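Local coordinates for Azi13 (Streptomyces sahachiroi, PDB 5HMB), which is a hot-dog-fold thioesterase of the PaaI family from azinomycin biosynthesis, probably hydrolysing a naphthoate thioester, at residues A[20-30]-A[58-67]. Numbering follows the deposited sequence.
Sequences LQFERIDPDRA and SVASAAADRW
Phe22 turns the CE2-CZ corner of its ring to helix 58-67: CE2 lies 3.6 Å from Ala62 CB, while CZ brings the ring edge against Val59 CA and Ser58 O. With CG anti to its own carbonyl carbon (chi1 -83°), the ring leans to the helix. Beside it Leu20 CD1 sits tightly on Ser58 CB at 3.5 Å. Further along, Ile25 sends its two branches to one helical turn, CD1 to the methyl of Ala62 and CG2 to Ala62 O and Arg66 CB. The Arg66 chain bends at chi2 (62°), crosses Ile25 at a slant and comes alongside Pro27, whose CG lies 3.4 Å above the guanidinium plane, displaced toward its rim. Pro27 O in turn approaches the edge of the Trp67 indole, 3.2 Å from CD1, and makes a weak hydrogen bond to Arg103. On the neighbouring strand, Ala30 CB reaches Ala63 CB at 3.8 Å, and Val59 CG1 rests against Ala30 O.

A type I turn from Asp26 to Arg29, with Asp26 N bonded to Arg29 O (2.7 Å), sets Pro27 beside the helix end, and a classic beta bulge of Glu23 and Arg24 opposite Val31 kinks the strand before it. Ser58 OG is held by Ala54 O and also bonded to His48 of the second subunit. The contact joins the first two strands to the central helix 49-68 of the hot-dog fold, around which the antiparallel sheet curls. The 7.4 Å approach of the axes of strand 24-26 and helix 58-67 is consistent with the small Ala62 receiving Ile25. Ala30, Val59 and Ala63 supply the inner packing; toward the margin, beside Phe22, Ile25 and Pro27, the charged Arg66 contributes its aliphatic stem and one guanidinium face.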
loop_
_atom_site.group_PDB
_atom_site.type_symbol
_atom_site.label_atom_id
_atom_site.label_comp_id
_atom_site.label_asym_id
_atom_site.label_seq_id
_atom_site.Cartn_x
_atom_site.Cartn_y
_atom_site.Cartn_z
ATOM N N LEU A 20 15.414 14.192 13.499
ATOM C CA LEU A 20 15.132 13.023 14.319
ATOM C C LEU A 20 16.175 12.858 15.412
ATOM O O LEU A 20 17.376 12.990 15.168
ATOM C CB LEU A 20 15.111 11.762 13.464
ATOM C CG LEU A 20 13.927 11.538 12.546
ATOM C CD1 LEU A 20 14.149 10.232 11.810
ATOM C CD2 LEU A 20 12.659 11.479 13.369
ATOM N N GLN A 21 15.716 12.539 16.620
ATOM C CA GLN A 21 16.609 12.233 17.734
ATOM C C GLN A 21 16.223 10.868 18.280
ATOM O O GLN A 21 15.154 10.713 18.874
ATOM C CB GLN A 21 16.536 13.304 18.820
ATOM C CG GLN A 21 16.701 14.718 18.276
ATOM C CD GLN A 21 17.573 15.588 19.157
ATOM O OE1 GLN A 21 17.086 16.518 19.807
ATOM N NE2 GLN A 21 18.874 15.298 19.181
ATOM N N PHE A 22 17.086 9.884 18.075
ATOM C CA PHE A 22 16.757 8.518 18.448
ATOM C C PHE A 22 16.939 8.305 19.941
ATOM O O PHE A 22 17.993 8.611 20.504
ATOM C CB PHE A 22 17.597 7.532 17.645
ATOM C CG PHE A 22 17.032 7.252 16.289
ATOM C CD1 PHE A 22 17.215 8.144 15.250
ATOM C CD2 PHE A 22 16.262 6.129 16.071
ATOM C CE1 PHE A 22 16.675 7.902 13.998
ATOM C CE2 PHE A 22 15.718 5.880 14.828
ATOM C CZ PHE A 22 15.929 6.768 13.789
ATOM N N GLU A 23 15.884 7.808 20.580
ATOM C CA GLU A 23 15.917 7.426 21.981
ATOM C C GLU A 23 16.300 5.967 22.158
ATOM O O GLU A 23 16.876 5.600 23.188
ATOM C CB GLU A 23 14.545 7.689 22.619
ATOM C CG GLU A 23 14.457 7.483 24.128
ATOM C CD GLU A 23 15.278 8.494 24.915
ATOM O OE1 GLU A 23 15.640 8.191 26.075
ATOM O OE2 GLU A 23 15.563 9.587 24.377
ATOM N N ARG A 24 15.998 5.123 21.177
ATOM C CA ARG A 24 16.261 3.700 21.307
ATOM C C ARG A 24 16.376 3.103 19.914
ATOM O O ARG A 24 15.577 3.425 19.034
ATOM C CB ARG A 24 15.148 3.007 22.098
ATOM C CG ARG A 24 15.276 1.503 22.167
ATOM C CD ARG A 24 13.975 0.857 22.617
ATOM N NE ARG A 24 13.653 1.140 24.013
ATOM C CZ ARG A 24 14.155 0.474 25.046
ATOM N NH1 ARG A 24 13.798 0.795 26.284
ATOM N NH2 ARG A 24 15.020 -0.511 24.846
ATOM N N ILE A 25 17.386 2.258 19.718
ATOM C CA ILE A 25 17.540 1.498 18.480
ATOM C C ILE A 25 17.935 0.077 18.847
ATOM O O ILE A 25 19.125 -0.254 18.916
ATOM C CB ILE A 25 18.580 2.100 17.519
ATOM C CG1 ILE A 25 18.300 3.570 17.243
ATOM C CG2 ILE A 25 18.611 1.298 16.203
ATOM C CD1 ILE A 25 19.214 4.167 16.211
ATOM N N ASP A 26 16.953 -0.765 19.093
ATOM C CA ASP A 26 17.175 -2.158 19.435
ATOM C C ASP A 26 16.844 -3.044 18.248
ATOM O O ASP A 26 16.212 -2.605 17.285
ATOM C CB ASP A 26 16.327 -2.534 20.650
ATOM C CG ASP A 26 16.579 -1.618 21.831
ATOM O OD1 ASP A 26 17.624 -0.926 21.826
ATOM O OD2 ASP A 26 15.737 -1.593 22.760
ATOM N N PRO A 27 17.279 -4.311 18.271
ATOM C CA PRO A 27 16.886 -5.239 17.195
ATOM C C PRO A 27 15.378 -5.469 17.104
ATOM O O PRO A 27 14.920 -6.111 16.150
ATOM C CB PRO A 27 17.619 -6.534 17.559
ATOM C CG PRO A 27 18.720 -6.114 18.473
ATOM C CD PRO A 27 18.201 -4.941 19.229
ATOM N N ASP A 28 14.595 -4.971 18.054
ATOM C CA ASP A 28 13.170 -5.238 18.071
ATOM C C ASP A 28 12.315 -3.979 18.201
ATOM O O ASP A 28 11.087 -4.093 18.302
ATOM C CB ASP A 28 12.849 -6.213 19.211
ATOM C CG ASP A 28 13.181 -5.637 20.570
ATOM O OD1 ASP A 28 13.918 -4.626 20.624
ATOM O OD2 ASP A 28 12.709 -6.193 21.586
ATOM N N ARG A 29 12.920 -2.792 18.175
ATOM C CA ARG A 29 12.207 -1.542 18.388
ATOM C C ARG A 29 13.175 -0.383 18.210
ATOM O O ARG A 29 14.317 -0.454 18.664
ATOM C CB ARG A 29 11.586 -1.496 19.790
ATOM C CG ARG A 29 10.989 -0.148 20.185
ATOM C CD ARG A 29 10.055 -0.303 21.389
ATOM N NE ARG A 29 10.617 -1.215 22.385
ATOM C CZ ARG A 29 11.315 -0.832 23.450
ATOM N NH1 ARG A 29 11.794 -1.737 24.295
ATOM N NH2 ARG A 29 11.528 0.457 23.678
ATOM N N ALA A 30 12.712 0.675 17.556
ATOM C CA ALA A 30 13.442 1.929 17.469
ATOM C C ALA A 30 12.464 3.062 17.752
ATOM O O ALA A 30 11.303 2.988 17.344
ATOM C CB ALA A 30 14.102 2.115 16.099
ATOM N N SER A 58 13.087 6.346 7.938
ATOM C CA SER A 58 14.268 6.445 8.804
ATOM C C SER A 58 14.147 5.549 10.033
ATOM O O SER A 58 15.097 4.843 10.395
ATOM C CB SER A 58 14.480 7.892 9.263
ATOM O OG SER A 58 14.602 8.812 8.196
ATOM N N VAL A 59 13.011 5.609 10.734
ATOM C CA VAL A 59 12.926 4.893 12.004
ATOM C C VAL A 59 12.881 3.383 11.764
ATOM O O VAL A 59 13.517 2.601 12.487
ATOM C CB VAL A 59 11.728 5.385 12.840
ATOM C CG1 VAL A 59 11.696 4.648 14.159
ATOM C CG2 VAL A 59 11.817 6.900 13.099
ATOM N N ALA A 60 12.151 2.946 10.742
ATOM C CA ALA A 60 12.129 1.522 10.429
ATOM C C ALA A 60 13.500 1.034 9.945
ATOM O O ALA A 60 13.957 -0.046 10.347
ATOM C CB ALA A 60 11.038 1.235 9.394
ATOM N N SER A 61 14.183 1.816 9.098
ATOM C CA SER A 61 15.489 1.378 8.593
ATOM C C SER A 61 16.491 1.236 9.722
ATOM O O SER A 61 17.317 0.313 9.716
ATOM C CB SER A 61 16.045 2.361 7.557
ATOM O OG SER A 61 15.451 2.186 6.283
ATOM N N ALA A 62 16.459 2.167 10.682
ATOM C CA ALA A 62 17.339 2.064 11.841
ATOM C C ALA A 62 17.117 0.752 12.565
ATOM O O ALA A 62 18.075 0.064 12.932
ATOM C CB ALA A 62 17.111 3.236 12.798
ATOM N N ALA A 63 15.850 0.385 12.784
ATOM C CA ALA A 63 15.567 -0.851 13.499
ATOM C C ALA A 63 15.972 -2.066 12.676
ATOM O O ALA A 63 16.566 -3.011 13.211
ATOM C CB ALA A 63 14.093 -0.928 13.874
ATOM N N ALA A 64 15.655 -2.057 11.376
ATOM C CA ALA A 64 15.981 -3.190 10.510
ATOM C C ALA A 64 17.485 -3.423 10.451
ATOM O O ALA A 64 17.947 -4.567 10.497
ATOM C CB ALA A 64 15.446 -2.952 9.100
ATOM N N ASP A 65 18.250 -2.341 10.308
ATOM C CA ASP A 65 19.705 -2.412 10.288
ATOM C C ASP A 65 20.231 -3.021 11.580
ATOM O O ASP A 65 21.051 -3.945 11.561
ATOM C CB ASP A 65 20.262 -1.008 10.083
ATOM C CG ASP A 65 21.542 -1.003 9.302
ATOM O OD1 ASP A 65 21.629 -1.738 8.292
ATOM O OD2 ASP A 65 22.462 -0.261 9.701
ATOM N N ARG A 66 19.740 -2.522 12.717
ATOM C CA ARG A 66 20.165 -3.025 14.019
ATOM C C ARG A 66 19.776 -4.486 14.221
ATOM O O ARG A 66 20.485 -5.225 14.917
ATOM C CB ARG A 66 19.579 -2.137 15.124
ATOM C CG ARG A 66 19.946 -2.537 16.556
ATOM C CD ARG A 66 21.457 -2.477 16.822
ATOM N NE ARG A 66 21.776 -2.907 18.184
ATOM C CZ ARG A 66 22.006 -4.170 18.543
ATOM N NH1 ARG A 66 21.964 -5.143 17.641
ATOM N NH2 ARG A 66 22.279 -4.464 19.808
ATOM N N TRP A 67 18.676 -4.938 13.611
ATOM C CA TRP A 67 18.322 -6.352 13.725
ATOM C C TRP A 67 19.188 -7.238 12.832
ATOM O O TRP A 67 19.503 -8.378 13.198
ATOM C CB TRP A 67 16.844 -6.563 13.386
ATOM C CG TRP A 67 16.431 -8.018 13.464
ATOM C CD1 TRP A 67 16.019 -8.697 14.581
ATOM C CD2 TRP A 67 16.420 -8.971 12.387
ATOM N NE1 TRP A 67 15.749 -10.013 14.259
ATOM C CE2 TRP A 67 15.986 -10.203 12.922
ATOM C CE3 TRP A 67 16.726 -8.900 11.029
ATOM C CZ2 TRP A 67 15.842 -11.345 12.141
ATOM C CZ3 TRP A 67 16.584 -10.028 10.261
ATOM C CH2 TRP A 67 16.159 -11.243 10.821
#